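Local coordinates for aminopeptidase-like protein (Chaetomium thermophilum, PDB 5JM6) that probably works as a zinc metalloaminopeptidase of the M18 family, built as a dodecamer and linked to the Cvt pathway of selective autophagy, at residues Val182-Pro185 with Lys186-Lys189; Thr403-Pro406 with Gly407-Pro410; Arg360-Glu363 with Ser364-Ser368; His53-Gln56 with Pro57-Phe61. All blocks are in the same frame, centred on the assembly; numbering follows the deposited sequence.

Contact 1 of 4, residues Val182-Pro185 with Lys186-Lys189; sequences VKDP and KTGK
The carbonyl oxygen D184 O accepts G188 N at 2.8 Å, the shortest bond of the tight reversal that leads from strand 174-183 into strand 190-196. The two strands are neighbours in the antiparallel six-stranded sheet, so 182-189 forms their hairpin connection. A second backbone bond, weak and long, runs from D184 N to K189 O. G188 suits its place because at phi 86° a CB would press on the carbonyl oxygen of T187.

Two side chains, at the end of the incoming strand and the start of the loop, reach across the turn. K183 bends at its second and third torsions, which brings NZ to G188 O at 2.9 Å, from 49° out of the carbonyl plane; it also makes a weak bond to T190 OG1. Cut back to an alanine, this position would probably leave G188 O without its ammonium partner and the far side of the turn freer to shift. D184 turns its carboxylate into the bend, CG anti to the backbone N (chi1 -173°). D184 OD1 takes a weak bond from K186 N at 3.0 Å, while D184 OD2 rests against the methyl T187 CG2. T187 forms an ST turn, its OG1 accepting from K189 N at 2.9 Å. The K189 side chain points away from the turn, its NZ bonding L515 O of a second subunit.

With K186 NZ 4.4 Å from D184 OD1, beyond a salt bridge, K186 would probably temper the aspartate's negative charge; most bonds end on main-chain oxygens, D184 and T187 adding side-chain acceptors.

Contact 2 of 4, residues Thr403-Pro406 with Gly407-Pro410; sequences TNLP and GHSP
L405 and H408 close a type II beta turn, with H408 N donating to L405 O at 3.0 Å. P406 and G407 fill the two central positions and suit them well: the proline ring fixes its own phi, and G407 takes a positive phi of 83°, where a CB would run into P406 O.

The same L405 oxygen is gripped a second time. The hydroxyl S409 OG donates to L405 O at 2.9 Å, and the two donors come from opposite faces of the carbonyl plane, the amide tilted from it and the hydroxyl well above it. S409 reaches this spot because its OG stands beside its own backbone N (chi1 -62°); S409 OG also lies 3.5 Å from N404 CB. A short serine suits the place, its hydroxyl being near enough to add a side-chain bond to the main-chain one. The imidazole supplies the third bond, H408 ND1 to P406 O, and so holds the carbonyl between the two corner residues while fixing the rotation of the ring.

Farther out, H408, L405 and N404 have partners beyond the turn. The other ring nitrogen of H408, NE2, accepts from T144 N of a third subunit, so the histidine bridges its own turn and a neighbouring chain; M451 packs beside it and L405, and E222 of that subunit meets L405. N404 ND2 bonds H397 O within the chain.

At the imidazole, P406 O lies near the edge of the ring, 17° out of its plane and 3.0 Å from H408 ND1.

Contact 3 of 4, residues Arg360-Glu363 with Ser364-Ser368; sequences RILE and SFCSS
I361 O receives the amide of F365 at 3.1 Å from F365 N, one of four successive i to i+4 bonds in the last turns of helix 353-368. S364 N to R360 O and C366 N to L362 O both measure 2.9 Å, and S367 N donates to E363 O. The final residue adds a side chain to this ladder: S368 OG, like S368 N, donates to S364 O, a bond that a small hydroxyl can make close to the helix end.

Apolar contacts follow the same spacing. I361 and F365 lie side by side and point the same way. I361 CG2 stands anti to its backbone N and F365 CG beside its own (chi1 -77°), which brings the methyl to the ring edge, in plane, 3.8 Å from CE2 of F365. L362 CD1 touches C366 SG at 4.0 Å one residue farther round. Beyond the helix, Y121 is edge-to-face to the F365 ring.

The polar ends of R360 and S364 are paired outside the helix. R360 donates to A89 O and D91 O and makes a cation-pi contact with W93, whose carbonyl bonds S364 OG.

I361 and F365 therefore face F115 and V117 of strand 111-117, while the buried guanidinium and hydroxyl are satisfied by carbonyls of the loop that holds A89, D91 and W93.

Contact 4 of 4, residues His53-Gln56 with Pro57-Phe61; sequences HFTQ and PYLDF
Q56 and D60 are joined across the first turn of helix 55-64, Q56 O accepting D60 N at 2.9 Å in a nearly straight bond (174° at the hydrogen). The Q56 side chain can be followed outward. Its CB lies against the P57 ring, 3.5 Å from P57 CD. CG, anti to the backbone N (chi1 -171°), comes near D60 OD2. The chain then bends at its second torsion, and the amide divides its company: Q56 OE1 meets the methyl L59 CD1 at 3.8 Å, and NE2 approaches the D60 carboxylate, the planes 69° apart. A flexible polar residue suits this exposed side.

P57 fits the first turn, where its lack of an N-H costs little; P57 CD lies 3.5 Å from H53 O, and the ring also packs on W312 of helix 305-320. A glycine in its place would probably leave the first turn freer to unwind and open a gap beside H53 O and W312. Y58 and L59 turn inward onto I300 of strand 299-302, and Y58 also meets W312, on the helix whose first turn carries zinc ligand D306. T55 OG1 bonds S493 O.

Deeper in the turn, L59 CG sits 3.3 Å from T55 O, the acceptor of the L59 amide.

In the fold
Along the chain the order is contact 4, contact 1, contact 3, contact 2, none touching another. Contact 4 starts helix 55-64 and is the most central, its centre about 16 Å from the centre of the chain, with the Y58 side chain about 12 Å from a bound zinc. The others are peripheral. Contact 1 tips the six-stranded antiparallel sheet; contact 3 ends helix 353-368, which packs on strand 111-117 of the nine-stranded mixed sheet; contact 2 lies in the loop between its strands 386-394 and 417-419. Contacts 1 and 2, centres 56 Å apart, flank the chain centre on opposite sides. Contacts 1, 2 and 3 each meet other subunits, consistent with outlying turns and helix ends serving the dodecamer.

Contact 1 of 4, residues Val182-Pro185 with Lys186-Lys189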
ATOM      1  N   VAL A 182     -39.313  17.535  39.562  1.00 40.10           N
ATOM      2  CA  VAL A 182     -39.722  17.114  40.894  1.00 43.48           C
ATOM      3  C   VAL A 182     -41.236  17.144  41.019  1.00 45.80           C
ATOM      4  O   VAL A 182     -41.906  17.990  40.422  1.00 45.67           O
ATOM      5  CB  VAL A 182     -39.068  18.011  41.987  1.00 46.63           C
ATOM      6  CG1 VAL A 182     -39.909  18.076  43.262  1.00 46.13           C
ATOM      7  CG2 VAL A 182     -37.657  17.530  42.297  1.00 42.42           C
ATOM      8  N   LYS A 183     -41.772  16.204  41.787  1.00 49.71           N
ATOM      9  CA  LYS A 183     -43.183  16.198  42.105  1.00 52.08           C
ATOM     10  C   LYS A 183     -43.367  16.797  43.492  1.00 46.89           C
ATOM     11  O   LYS A 183     -43.020  16.171  44.491  1.00 45.17           O
ATOM     12  CB  LYS A 183     -43.736  14.777  42.057  1.00 53.19           C
ATOM     13  CG  LYS A 183     -45.237  14.711  42.136  1.00 56.94           C
ATOM     14  CD  LYS A 183     -45.815  15.486  40.970  1.00 59.03           C
ATOM     15  CE  LYS A 183     -47.014  14.787  40.361  1.00 63.26           C
ATOM     16  NZ  LYS A 183     -47.714  15.663  39.379  1.00 64.73           N
ATOM     17  N   ASP A 184     -43.915  18.007  43.547  1.00 59.51           N
ATOM     18  CA  ASP A 184     -44.103  18.711  44.812  1.00 65.17           C
ATOM     19  C   ASP A 184     -45.138  17.962  45.639  1.00 66.17           C
ATOM     20  O   ASP A 184     -46.287  17.833  45.222  1.00 60.47           O
ATOM     21  CB  ASP A 184     -44.539  20.160  44.556  1.00 59.58           C
ATOM     22  CG  ASP A 184     -44.581  21.012  45.824  1.00 66.13           C
ATOM     23  OD1 ASP A 184     -44.603  20.464  46.946  1.00 61.71           O
ATOM     24  OD2 ASP A 184     -44.604  22.253  45.690  1.00 74.19           O
ATOM     25  N   PRO A 185     -44.734  17.455  46.815  1.00 66.23           N
ATOM     26  CA  PRO A 185     -45.689  16.648  47.585  1.00 60.35           C
ATOM     27  C   PRO A 185     -46.865  17.486  48.084  1.00 68.34           C
ATOM     28  O   PRO A 185     -47.994  16.994  48.109  1.00 64.41           O
ATOM     29  CB  PRO A 185     -44.845  16.104  48.743  1.00 65.48           C
ATOM     30  CG  PRO A 185     -43.676  17.020  48.853  1.00 69.40           C
ATOM     31  CD  PRO A 185     -43.435  17.609  47.496  1.00 64.49           C
ATOM     32  N   LYS A 186     -46.600  18.738  48.450  1.00 67.57           N
ATOM     33  CA  LYS A 186     -47.650  19.671  48.846  1.00 56.02           C
ATOM     34  C   LYS A 186     -48.713  19.819  47.763  1.00 59.15           C
ATOM     35  O   LYS A 186     -49.857  19.398  47.934  1.00 61.69           O
ATOM     36  CB  LYS A 186     -47.056  21.048  49.156  1.00 59.27           C
ATOM     37  CG  LYS A 186     -45.929  21.050  50.174  1.00 56.76           C
ATOM     38  CD  LYS A 186     -45.122  22.339  50.079  1.00 65.83           C
ATOM     39  CE  LYS A 186     -44.029  22.396  51.135  1.00 74.75           C
ATOM     40  NZ  LYS A 186     -42.865  21.528  50.798  1.00 62.40           N
ATOM     41  N   THR A 187     -48.318  20.413  46.643  1.00 60.02           N
ATOM     42  CA  THR A 187     -49.260  20.835  45.614  1.00 60.44           C
ATOM     43  C   THR A 187     -49.739  19.695  44.717  1.00 60.69           C
ATOM     44  O   THR A 187     -50.907  19.654  44.329  1.00 60.87           O
ATOM     45  CB  THR A 187     -48.641  21.930  44.729  1.00 58.58           C
ATOM     46  OG1 THR A 187     -47.699  21.342  43.823  1.00 57.16           O
ATOM     47  CG2 THR A 187     -47.927  22.957  45.592  1.00 60.01           C
ATOM     48  N   GLY A 188     -48.836  18.780  44.383  1.00 61.33           N
ATOM     49  CA  GLY A 188     -49.146  17.726  43.436  1.00 60.99           C
ATOM     50  C   GLY A 188     -48.915  18.150  41.996  1.00 57.87           C
ATOM     51  O   GLY A 188     -49.275  17.430  41.065  1.00 57.29           O
ATOM     52  N   LYS A 189     -48.318  19.326  41.813  1.00 59.37           N
ATOM     53  CA  LYS A 189     -47.980  19.836  40.485  1.00 54.65           C
ATOM     54  C   LYS A 189     -46.541  19.483  40.125  1.00 55.12           C
ATOM     55  O   LYS A 189     -45.676  19.384  40.996  1.00 51.58           O
ATOM     56  CB  LYS A 189     -48.174  21.355  40.398  1.00 51.72           C
ATOM     57  CG  LYS A 189     -49.614  21.861  40.538  1.00 60.91           C
ATOM     58  CD  LYS A 189     -50.569  21.298  39.485  1.00 58.92           C
ATOM     59  CE  LYS A 189     -51.993  21.817  39.706  1.00 57.32           C
ATOM     60  NZ  LYS A 189     -52.560  22.564  38.542  1.00 64.30           N
TER

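Contact 2 of 4, residues Thr403-Pro406 with Gly407-Pro410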
ATOM      1  N   THR A 403      -2.367  28.277  10.407  1.00 43.29           N
ATOM      2  CA  THR A 403      -3.804  28.531  10.463  1.00 41.90           C
ATOM      3  C   THR A 403      -4.139  30.006  10.678  1.00 42.73           C
ATOM      4  O   THR A 403      -5.311  30.384  10.674  1.00 45.87           O
ATOM      5  CB  THR A 403      -4.472  27.706  11.582  1.00 44.54           C
ATOM      6  OG1 THR A 403      -4.272  28.352  12.846  1.00 44.16           O
ATOM      7  CG2 THR A 403      -3.891  26.301  11.633  1.00 44.60           C
ATOM      8  N   ASN A 404      -3.115  30.837  10.855  1.00 41.42           N
ATOM      9  CA  ASN A 404      -3.327  32.268  11.049  1.00 44.46           C
ATOM     10  C   ASN A 404      -3.245  33.013   9.728  1.00 46.75           C
ATOM     11  O   ASN A 404      -2.171  33.136   9.140  1.00 46.73           O
ATOM     12  CB  ASN A 404      -2.300  32.852  12.024  1.00 48.66           C
ATOM     13  CG  ASN A 404      -2.368  32.219  13.398  1.00 50.06           C
ATOM     14  OD1 ASN A 404      -3.402  31.694  13.804  1.00 43.74           O
ATOM     15  ND2 ASN A 404      -1.258  32.273  14.126  1.00 52.63           N
ATOM     16  N   LEU A 405      -4.379  33.525   9.271  1.00 43.48           N
ATOM     17  CA  LEU A 405      -4.416  34.291   8.037  1.00 43.54           C
ATOM     18  C   LEU A 405      -4.039  35.736   8.341  1.00 43.09           C
ATOM     19  O   LEU A 405      -4.768  36.426   9.052  1.00 38.05           O
ATOM     20  CB  LEU A 405      -5.799  34.202   7.397  1.00 42.83           C
ATOM     21  CG  LEU A 405      -6.006  34.965   6.093  1.00 53.25           C
ATOM     22  CD1 LEU A 405      -5.039  34.466   5.035  1.00 48.00           C
ATOM     23  CD2 LEU A 405      -7.441  34.806   5.629  1.00 57.20           C
ATOM     24  N   PRO A 406      -2.890  36.195   7.815  1.00 47.43           N
ATOM     25  CA  PRO A 406      -2.352  37.508   8.198  1.00 48.17           C
ATOM     26  C   PRO A 406      -3.295  38.673   7.901  1.00 47.16           C
ATOM     27  O   PRO A 406      -3.943  38.714   6.853  1.00 47.05           O
ATOM     28  CB  PRO A 406      -1.065  37.621   7.371  1.00 39.35           C
ATOM     29  CG  PRO A 406      -1.199  36.613   6.285  1.00 36.51           C
ATOM     30  CD  PRO A 406      -2.018  35.501   6.853  1.00 39.89           C
ATOM     31  N   GLY A 407      -3.368  39.602   8.851  1.00 48.53           N
ATOM     32  CA  GLY A 407      -4.246  40.755   8.771  1.00 45.38           C
ATOM     33  C   GLY A 407      -5.661  40.435   9.216  1.00 45.59           C
ATOM     34  O   GLY A 407      -6.477  41.329   9.422  1.00 49.08           O
ATOM     35  N   HIS A 408      -5.980  39.148   9.218  1.00 42.93           N
ATOM     36  CA  HIS A 408      -7.263  38.615   9.671  1.00 42.75           C
ATOM     37  C   HIS A 408      -7.245  37.731  10.936  1.00 43.31           C
ATOM     38  O   HIS A 408      -8.135  36.900  11.112  1.00 44.65           O
ATOM     39  CB  HIS A 408      -7.931  37.942   8.484  1.00 43.29           C
ATOM     40  CG  HIS A 408      -8.008  38.844   7.290  1.00 45.21           C
ATOM     41  ND1 HIS A 408      -6.927  39.072   6.466  1.00 45.74           N
ATOM     42  CD2 HIS A 408      -9.007  39.632   6.823  1.00 45.31           C
ATOM     43  CE1 HIS A 408      -7.266  39.929   5.521  1.00 42.00           C
ATOM     44  NE2 HIS A 408      -8.524  40.285   5.714  1.00 41.80           N
ATOM     45  N   SER A 409      -6.181  37.800  11.731  1.00 37.13           N
ATOM     46  CA  SER A 409      -6.035  36.932  12.906  1.00 39.45           C
ATOM     47  C   SER A 409      -5.945  37.734  14.209  1.00 39.22           C
ATOM     48  O   SER A 409      -4.874  38.216  14.575  1.00 45.52           O
ATOM     49  CB  SER A 409      -4.802  36.039  12.758  1.00 43.67           C
ATOM     50  OG  SER A 409      -4.925  35.187  11.633  1.00 46.92           O
ATOM     51  N   PRO A 410      -7.088  37.897  14.897  1.00 39.35           N
ATOM     52  CA  PRO A 410      -7.242  38.846  16.008  1.00 39.52           C
ATOM     53  C   PRO A 410      -6.427  38.523  17.257  1.00 38.93           C
ATOM     54  O   PRO A 410      -6.132  37.362  17.548  1.00 36.24           O
ATOM     55  CB  PRO A 410      -8.743  38.768  16.333  1.00 40.03           C
ATOM     56  CG  PRO A 410      -9.370  38.034  15.184  1.00 38.93           C
ATOM     57  CD  PRO A 410      -8.313  37.110  14.689  1.00 43.35           C
TER

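Contact 3 of 4, residues Arg360-Glu363 with Ser364-Ser368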
ATOM      1  N   ARG A 360     -45.212  39.742  18.467  1.00 30.27           N
ATOM      2  CA  ARG A 360     -46.062  39.976  19.628  1.00 29.22           C
ATOM      3  C   ARG A 360     -45.875  41.367  20.220  1.00 32.32           C
ATOM      4  O   ARG A 360     -46.849  42.046  20.549  1.00 33.90           O
ATOM      5  CB  ARG A 360     -45.782  38.942  20.709  1.00 31.93           C
ATOM      6  CG  ARG A 360     -46.449  37.609  20.529  1.00 27.54           C
ATOM      7  CD  ARG A 360     -46.996  37.223  21.878  1.00 32.27           C
ATOM      8  NE  ARG A 360     -46.808  35.820  22.212  1.00 33.21           N
ATOM      9  CZ  ARG A 360     -47.302  35.262  23.310  1.00 36.71           C
ATOM     10  NH1 ARG A 360     -48.016  35.995  24.154  1.00 35.54           N
ATOM     11  NH2 ARG A 360     -47.090  33.978  23.564  1.00 36.52           N
ATOM     12  N   ILE A 361     -44.619  41.777  20.373  1.00 29.56           N
ATOM     13  CA  ILE A 361     -44.310  43.100  20.902  1.00 25.74           C
ATOM     14  C   ILE A 361     -44.913  44.175  20.012  1.00 30.76           C
ATOM     15  O   ILE A 361     -45.585  45.089  20.489  1.00 32.66           O
ATOM     16  CB  ILE A 361     -42.792  43.335  21.013  1.00 27.82           C
ATOM     17  CG1 ILE A 361     -42.145  42.284  21.916  1.00 29.16           C
ATOM     18  CG2 ILE A 361     -42.509  44.728  21.548  1.00 28.37           C
ATOM     19  CD1 ILE A 361     -40.634  42.248  21.810  1.00 23.31           C
ATOM     20  N   LEU A 362     -44.678  44.051  18.711  1.00 31.97           N
ATOM     21  CA  LEU A 362     -45.159  45.041  17.760  1.00 34.94           C
ATOM     22  C   LEU A 362     -46.684  45.090  17.721  1.00 35.29           C
ATOM     23  O   LEU A 362     -47.270  46.172  17.743  1.00 34.97           O
ATOM     24  CB  LEU A 362     -44.599  44.754  16.369  1.00 30.28           C
ATOM     25  CG  LEU A 362     -45.079  45.698  15.271  1.00 31.11           C
ATOM     26  CD1 LEU A 362     -44.793  47.142  15.647  1.00 29.33           C
ATOM     27  CD2 LEU A 362     -44.409  45.339  13.961  1.00 32.72           C
ATOM     28  N   GLU A 363     -47.326  43.927  17.673  1.00 32.31           N
ATOM     29  CA  GLU A 363     -48.786  43.881  17.673  1.00 36.48           C
ATOM     30  C   GLU A 363     -49.356  44.485  18.951  1.00 39.55           C
ATOM     31  O   GLU A 363     -50.428  45.091  18.937  1.00 35.24           O
ATOM     32  CB  GLU A 363     -49.288  42.449  17.511  1.00 34.46           C
ATOM     33  CG  GLU A 363     -50.798  42.333  17.595  1.00 35.52           C
ATOM     34  CD  GLU A 363     -51.242  40.995  18.127  1.00 38.83           C
ATOM     35  OE1 GLU A 363     -50.632  40.524  19.107  1.00 35.72           O
ATOM     36  OE2 GLU A 363     -52.199  40.420  17.568  1.00 36.68           O
ATOM     37  N   SER A 364     -48.633  44.318  20.053  1.00 38.37           N
ATOM     38  CA  SER A 364     -49.044  44.909  21.319  1.00 35.00           C
ATOM     39  C   SER A 364     -49.082  46.431  21.215  1.00 40.88           C
ATOM     40  O   SER A 364     -50.080  47.056  21.568  1.00 45.99           O
ATOM     41  CB  SER A 364     -48.107  44.476  22.447  1.00 37.75           C
ATOM     42  OG  SER A 364     -48.508  45.038  23.684  1.00 41.22           O
ATOM     43  N   PHE A 365     -48.002  47.026  20.717  1.00 39.43           N
ATOM     44  CA  PHE A 365     -47.950  48.479  20.575  1.00 35.18           C
ATOM     45  C   PHE A 365     -48.886  48.975  19.480  1.00 41.34           C
ATOM     46  O   PHE A 365     -49.290  50.136  19.487  1.00 44.65           O
ATOM     47  CB  PHE A 365     -46.522  48.947  20.296  1.00 34.56           C
ATOM     48  CG  PHE A 365     -45.652  48.962  21.515  1.00 35.31           C
ATOM     49  CD1 PHE A 365     -45.652  50.055  22.366  1.00 28.48           C
ATOM     50  CD2 PHE A 365     -44.844  47.882  21.817  1.00 35.07           C
ATOM     51  CE1 PHE A 365     -44.857  50.070  23.493  1.00 31.79           C
ATOM     52  CE2 PHE A 365     -44.045  47.891  22.941  1.00 34.67           C
ATOM     53  CZ  PHE A 365     -44.053  48.986  23.782  1.00 33.44           C
ATOM     54  N   CYS A 366     -49.230  48.096  18.544  1.00 42.25           N
ATOM     55  CA  CYS A 366     -50.212  48.435  17.520  1.00 44.80           C
ATOM     56  C   CYS A 366     -51.605  48.579  18.129  1.00 47.42           C
ATOM     57  O   CYS A 366     -52.384  49.431  17.704  1.00 49.37           O
ATOM     58  CB  CYS A 366     -50.230  47.383  16.410  1.00 42.41           C
ATOM     59  SG  CYS A 366     -48.812  47.441  15.293  1.00 40.88           S
ATOM     60  N   SER A 367     -51.920  47.746  19.116  1.00 41.46           N
ATOM     61  CA  SER A 367     -53.193  47.871  19.823  1.00 41.79           C
ATOM     62  C   SER A 367     -53.277  49.189  20.574  1.00 44.68           C
ATOM     63  O   SER A 367     -54.257  49.921  20.447  1.00 42.09           O
ATOM     64  CB  SER A 367     -53.408  46.709  20.797  1.00 37.50           C
ATOM     65  OG  SER A 367     -54.088  45.635  20.175  1.00 42.65           O
ATOM     66  N   SER A 368     -52.240  49.481  21.351  1.00 43.76           N
ATOM     67  CA  SER A 368     -52.202  50.679  22.182  1.00 45.31           C
ATOM     68  C   SER A 368     -52.439  51.947  21.368  1.00 47.63           C
ATOM     69  O   SER A 368     -53.103  52.877  21.823  1.00 58.04           O
ATOM     70  CB  SER A 368     -50.860  50.772  22.912  1.00 42.59           C
ATOM     71  OG  SER A 368     -50.585  49.579  23.627  1.00 45.15           O
TER

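Contact 4 of 4, residues His53-Gln56 with Pro57-Phe61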
ATOM      1  N   HIS A  53     -13.294  46.177  34.993  1.00 48.14           N
ATOM      2  CA  HIS A  53     -14.326  46.047  36.017  1.00 44.60           C
ATOM      3  C   HIS A  53     -15.274  44.879  35.748  1.00 44.19           C
ATOM      4  O   HIS A  53     -16.120  44.564  36.583  1.00 50.98           O
ATOM      5  CB  HIS A  53     -15.125  47.349  36.146  1.00 49.44           C
ATOM      6  CG  HIS A  53     -14.340  48.481  36.732  1.00 58.52           C
ATOM      7  ND1 HIS A  53     -14.586  49.800  36.416  1.00 61.00           N
ATOM      8  CD2 HIS A  53     -13.317  48.491  37.618  1.00 57.27           C
ATOM      9  CE1 HIS A  53     -13.745  50.574  37.079  1.00 63.71           C
ATOM     10  NE2 HIS A  53     -12.964  49.804  37.816  1.00 57.41           N
ATOM     11  N   PHE A  54     -15.161  44.255  34.578  1.00 46.58           N
ATOM     12  CA  PHE A  54     -15.964  43.071  34.279  1.00 39.30           C
ATOM     13  C   PHE A  54     -15.225  41.744  34.444  1.00 38.38           C
ATOM     14  O   PHE A  54     -15.825  40.682  34.280  1.00 37.49           O
ATOM     15  CB  PHE A  54     -16.529  43.174  32.864  1.00 38.24           C
ATOM     16  CG  PHE A  54     -17.525  44.278  32.704  1.00 41.69           C
ATOM     17  CD1 PHE A  54     -17.112  45.554  32.363  1.00 42.58           C
ATOM     18  CD2 PHE A  54     -18.873  44.049  32.922  1.00 36.16           C
ATOM     19  CE1 PHE A  54     -18.026  46.578  32.228  1.00 42.08           C
ATOM     20  CE2 PHE A  54     -19.793  45.070  32.788  1.00 35.55           C
ATOM     21  CZ  PHE A  54     -19.368  46.337  32.440  1.00 34.82           C
ATOM     22  N   THR A  55     -13.940  41.794  34.779  1.00 36.97           N
ATOM     23  CA  THR A  55     -13.140  40.572  34.826  1.00 37.82           C
ATOM     24  C   THR A  55     -13.609  39.608  35.917  1.00 38.09           C
ATOM     25  O   THR A  55     -13.900  38.448  35.631  1.00 35.67           O
ATOM     26  CB  THR A  55     -11.643  40.878  35.031  1.00 38.47           C
ATOM     27  OG1 THR A  55     -11.188  41.754  33.992  1.00 45.24           O
ATOM     28  CG2 THR A  55     -10.827  39.592  34.985  1.00 30.88           C
ATOM     29  N   GLN A  56     -13.670  40.063  37.165  1.00 34.65           N
ATOM     30  CA  GLN A  56     -14.125  39.175  38.234  1.00 36.27           C
ATOM     31  C   GLN A  56     -15.624  38.829  38.156  1.00 35.23           C
ATOM     32  O   GLN A  56     -15.993  37.690  38.447  1.00 33.88           O
ATOM     33  CB  GLN A  56     -13.790  39.745  39.615  1.00 34.22           C
ATOM     34  CG  GLN A  56     -14.063  38.753  40.750  1.00 38.27           C
ATOM     35  CD  GLN A  56     -12.887  37.828  41.034  1.00 48.23           C
ATOM     36  OE1 GLN A  56     -11.758  38.094  40.620  1.00 48.49           O
ATOM     37  NE2 GLN A  56     -13.151  36.732  41.739  1.00 57.31           N
ATOM     38  N   PRO A  57     -16.497  39.798  37.799  1.00 32.80           N
ATOM     39  CA  PRO A  57     -17.887  39.360  37.609  1.00 31.10           C
ATOM     40  C   PRO A  57     -18.045  38.265  36.549  1.00 34.72           C
ATOM     41  O   PRO A  57     -18.858  37.360  36.742  1.00 33.42           O
ATOM     42  CB  PRO A  57     -18.600  40.645  37.181  1.00 31.67           C
ATOM     43  CG  PRO A  57     -17.835  41.723  37.860  1.00 35.14           C
ATOM     44  CD  PRO A  57     -16.395  41.274  37.817  1.00 35.12           C
ATOM     45  N   TYR A  58     -17.278  38.332  35.464  1.00 33.28           N
ATOM     46  CA  TYR A  58     -17.312  37.270  34.462  1.00 31.64           C
ATOM     47  C   TYR A  58     -16.781  35.963  35.038  1.00 36.40           C
ATOM     48  O   TYR A  58     -17.348  34.897  34.796  1.00 33.76           O
ATOM     49  CB  TYR A  58     -16.506  37.650  33.219  1.00 31.35           C
ATOM     50  CG  TYR A  58     -16.454  36.546  32.183  1.00 34.38           C
ATOM     51  CD1 TYR A  58     -17.568  36.240  31.411  1.00 33.61           C
ATOM     52  CD2 TYR A  58     -15.294  35.809  31.979  1.00 36.57           C
ATOM     53  CE1 TYR A  58     -17.529  35.232  30.464  1.00 36.20           C
ATOM     54  CE2 TYR A  58     -15.245  34.798  31.032  1.00 34.58           C
ATOM     55  CZ  TYR A  58     -16.366  34.516  30.279  1.00 40.44           C
ATOM     56  OH  TYR A  58     -16.323  33.511  29.337  1.00 35.22           O
ATOM     57  N   LEU A  59     -15.690  36.052  35.793  1.00 34.23           N
ATOM     58  CA  LEU A  59     -15.110  34.882  36.440  1.00 29.57           C
ATOM     59  C   LEU A  59     -16.142  34.169  37.305  1.00 30.42           C
ATOM     60  O   LEU A  59     -16.364  32.967  37.155  1.00 31.46           O
ATOM     61  CB  LEU A  59     -13.896  35.274  37.284  1.00 34.89           C
ATOM     62  CG  LEU A  59     -12.609  35.570  36.515  1.00 36.01           C
ATOM     63  CD1 LEU A  59     -11.492  35.957  37.470  1.00 32.52           C
ATOM     64  CD2 LEU A  59     -12.210  34.366  35.680  1.00 31.60           C
ATOM     65  N   ASP A  60     -16.783  34.919  38.197  1.00 35.08           N
ATOM     66  CA  ASP A  60     -17.789  34.352  39.089  1.00 35.34           C
ATOM     67  C   ASP A  60     -18.968  33.772  38.320  1.00 32.48           C
ATOM     68  O   ASP A  60     -19.529  32.751  38.715  1.00 32.80           O
ATOM     69  CB  ASP A  60     -18.289  35.404  40.078  1.00 32.38           C
ATOM     70  CG  ASP A  60     -17.214  35.850  41.044  1.00 42.19           C
ATOM     71  OD1 ASP A  60     -16.287  35.056  41.311  1.00 44.61           O
ATOM     72  OD2 ASP A  60     -17.299  36.991  41.540  1.00 49.24           O
ATOM     73  N   PHE A  61     -19.348  34.426  37.228  1.00 30.15           N
ATOM     74  CA  PHE A  61     -20.427  33.916  36.395  1.00 31.91           C
ATOM     75  C   PHE A  61     -20.070  32.525  35.870  1.00 31.58           C
ATOM     76  O   PHE A  61     -20.816  31.571  36.081  1.00 28.60           O
ATOM     77  CB  PHE A  61     -20.726  34.882  35.245  1.00 32.71           C
ATOM     78  CG  PHE A  61     -21.543  34.280  34.138  1.00 32.37           C
ATOM     79  CD1 PHE A  61     -22.870  33.936  34.339  1.00 31.79           C
ATOM     80  CD2 PHE A  61     -20.984  34.070  32.889  1.00 29.45           C
ATOM     81  CE1 PHE A  61     -23.619  33.384  33.317  1.00 30.14           C
ATOM     82  CE2 PHE A  61     -21.727  33.521  31.864  1.00 29.86           C
ATOM     83  CZ  PHE A  61     -23.045  33.176  32.077  1.00 32.15           C
TER